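Local coordinates for protein mandelate racemase/muconate lactonizing enzyme (Polaromonas sp., PDB 2OG9) that probably catalyses the racemisation of mandelate or a related hydroxy acid, as a metal-dependent TIM-barrel member of the enolase superfamily, at residues 15-19 against 379-385. Sequence-based numbering, arbitrary orientation.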
loop_
_atom_site.group_PDB
_atom_site.type_symbol
_atom_site.label_atom_id
_atom_site.label_comp_id
_atom_site.label_asym_id
_atom_site.label_seq_id
_atom_site.Cartn_x
_atom_site.Cartn_y
_atom_site.Cartn_z
ATOM N N ILE A 15 -22.641 -30.926 31.241
ATOM C CA ILE A 15 -21.783 -30.593 32.373
ATOM C C ILE A 15 -22.633 -30.506 33.636
ATOM O O ILE A 15 -23.632 -29.792 33.668
ATOM C CB ILE A 15 -21.073 -29.233 32.150
ATOM C CG1 ILE A 15 -20.169 -29.319 30.913
ATOM C CG2 ILE A 15 -20.289 -28.840 33.400
ATOM C CD1 ILE A 15 -19.481 -28.009 30.536
ATOM N N THR A 16 -22.228 -31.219 34.680
ATOM C CA THR A 16 -22.995 -31.215 35.917
ATOM C C THR A 16 -22.231 -30.720 37.137
ATOM O O THR A 16 -22.836 -30.323 38.129
ATOM C CB THR A 16 -23.535 -32.631 36.220
ATOM O OG1 THR A 16 -22.447 -33.560 36.262
ATOM C CG2 THR A 16 -24.515 -33.069 35.138
ATOM N N TRP A 17 -20.904 -30.717 37.061
ATOM C CA TRP A 17 -20.090 -30.298 38.196
ATOM C C TRP A 17 -18.825 -29.596 37.732
ATOM O O TRP A 17 -18.239 -29.966 36.720
ATOM C CB TRP A 17 -19.706 -31.533 39.023
ATOM C CG TRP A 17 -18.880 -31.258 40.251
ATOM C CD1 TRP A 17 -19.324 -30.772 41.450
ATOM C CD2 TRP A 17 -17.476 -31.511 40.417
ATOM N NE1 TRP A 17 -18.287 -30.716 42.351
ATOM C CE2 TRP A 17 -17.142 -31.162 41.744
ATOM C CE3 TRP A 17 -16.469 -31.998 39.572
ATOM C CZ2 TRP A 17 -15.843 -31.289 42.250
ATOM C CZ3 TRP A 17 -15.175 -32.124 40.073
ATOM C CH2 TRP A 17 -14.875 -31.771 41.401
ATOM N N VAL A 18 -18.413 -28.580 38.478
ATOM C CA VAL A 18 -17.202 -27.835 38.156
ATOM C C VAL A 18 -16.519 -27.429 39.451
ATOM O O VAL A 18 -17.175 -26.961 40.379
ATOM C CB VAL A 18 -17.511 -26.546 37.351
ATOM C CG1 VAL A 18 -16.224 -25.801 37.059
ATOM C CG2 VAL A 18 -18.225 -26.886 36.055
ATOM N N ARG A 19 -15.206 -27.625 39.519
ATOM C CA ARG A 19 -14.446 -27.239 40.701
ATOM C C ARG A 19 -13.208 -26.445 40.309
ATOM O O ARG A 19 -12.449 -26.853 39.432
ATOM C CB ARG A 19 -14.014 -28.468 41.514
ATOM C CG ARG A 19 -13.097 -28.113 42.686
ATOM C CD ARG A 19 -12.941 -29.261 43.686
ATOM N NE ARG A 19 -12.054 -28.887 44.786
ATOM C CZ ARG A 19 -10.729 -28.830 44.693
ATOM N NH1 ARG A 19 -10.132 -29.135 43.549
ATOM N NH2 ARG A 19 -9.998 -28.454 45.738
ATOM N N ALA A 379 -13.565 -23.513 45.076
ATOM C CA ALA A 379 -15.010 -23.410 45.025
ATOM C C ALA A 379 -15.517 -24.435 44.031
ATOM O O ALA A 379 -14.770 -24.910 43.176
ATOM C CB ALA A 379 -15.415 -22.019 44.582
ATOM N N GLN A 380 -16.790 -24.780 44.152
ATOM C CA GLN A 380 -17.388 -25.732 43.240
ATOM C C GLN A 380 -18.866 -25.429 43.069
ATOM O O GLN A 380 -19.478 -24.774 43.911
ATOM C CB GLN A 380 -17.175 -27.162 43.744
ATOM C CG GLN A 380 -17.472 -27.378 45.213
ATOM C CD GLN A 380 -17.130 -28.787 45.657
ATOM O OE1 GLN A 380 -17.781 -29.750 45.255
ATOM N NE2 GLN A 380 -16.094 -28.914 46.478
ATOM N N VAL A 381 -19.425 -25.888 41.958
ATOM C CA VAL A 381 -20.828 -25.674 41.659
ATOM C C VAL A 381 -21.372 -26.929 40.997
ATOM O O VAL A 381 -20.632 -27.654 40.332
ATOM C CB VAL A 381 -21.014 -24.461 40.713
ATOM C CG1 VAL A 381 -20.168 -24.639 39.472
ATOM C CG2 VAL A 381 -22.477 -24.304 40.338
ATOM N N GLY A 382 -22.660 -27.188 41.194
ATOM C CA GLY A 382 -23.275 -28.360 40.605
ATOM C C GLY A 382 -23.183 -29.579 41.501
ATOM O O GLY A 382 -22.687 -29.498 42.626
ATOM N N THR A 383 -23.669 -30.711 41.000
ATOM C CA THR A 383 -23.642 -31.962 41.750
ATOM C C THR A 383 -22.750 -32.965 41.031
ATOM O O THR A 383 -22.989 -33.320 39.877
ATOM C CB THR A 383 -25.051 -32.564 41.893
ATOM O OG1 THR A 383 -25.935 -31.581 42.443
ATOM C CG2 THR A 383 -25.018 -33.776 42.813
ATOM N N ARG A 384 -21.719 -33.417 41.730
ATOM C CA ARG A 384 -20.773 -34.363 41.168
ATOM C C ARG A 384 -21.460 -35.688 40.838
ATOM O O ARG A 384 -22.236 -36.213 41.638
ATOM C CB ARG A 384 -19.626 -34.575 42.160
ATOM C CG ARG A 384 -18.363 -35.112 41.534
ATOM C CD ARG A 384 -17.178 -34.953 42.466
ATOM N NE ARG A 384 -15.954 -35.428 41.836
ATOM C CZ ARG A 384 -14.759 -35.405 42.412
ATOM N NH1 ARG A 384 -14.624 -34.929 43.641
ATOM N NH2 ARG A 384 -13.700 -35.856 41.755
ATOM N N PRO A 385 -21.188 -36.241 39.644
ATOM C CA PRO A 385 -21.797 -37.512 39.235
ATOM C C PRO A 385 -21.376 -38.683 40.123
ATOM O O PRO A 385 -22.262 -39.255 40.798
ATOM C CB PRO A 385 -21.321 -37.671 37.792
ATOM C CG PRO A 385 -19.976 -37.001 37.810
ATOM C CD PRO A 385 -20.264 -35.747 38.606
#
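Val18 and Val381 hold the two antiparallel strands together through a reciprocal pair of backbone hydrogen bonds, Val18 N to Val381 O and Val381 N to Val18 O, each 3.0 Å. A third backbone bond, from Thr383 N to Thr16 O, is bent and weak, and marks where 379-385 leaves the sheet. Beside this ladder the indole N-H of Trp17 reaches Gln380 OE1 (Trp17 NE1 to Gln380 OE1 3.1 Å). The oxygen lies in the ring plane, whereas the donor stands 41° above the plane of the amide carbonyl, away from the lone-pair directions; the bond still pins one edge of the indole. With CG anti to the backbone N (chi1 -179°), the Trp17 ring extends beneath Arg384. The extended arginine chain runs the length of one indole face: Arg384 CB lies by Trp17 CG and CD1, Arg384 CD stands 3.8 Å from the centroid of the six-membered ring, and the guanidinium continues flat over the far rim, its plane only 5° from the ring's, as an off-centre cation-pi stack with Arg384 CZ 3.8 Å from Trp17 CH2. A salt bridge from Arg384 NE to Glu55 fixes the guanidinium further, and Glu53 and Glu378 bind the guanidinium of Arg19, likely offsetting the positive charge on this face. On the other face of the sheet Val18 CB meets Val381 CG1 at 3.9 Å, near Ile88. Gly382, with a positive phi, passes close under Thr16 O, its CA 3.2 Å from that oxygen. Thr16 and Trp17 together oppose Glu55 in a classic beta bulge. The C-terminal strand 375-382 thus returns to pair with the N-terminal strand 15-26, completing the antiparallel sheet of the enolase-superfamily capping domain.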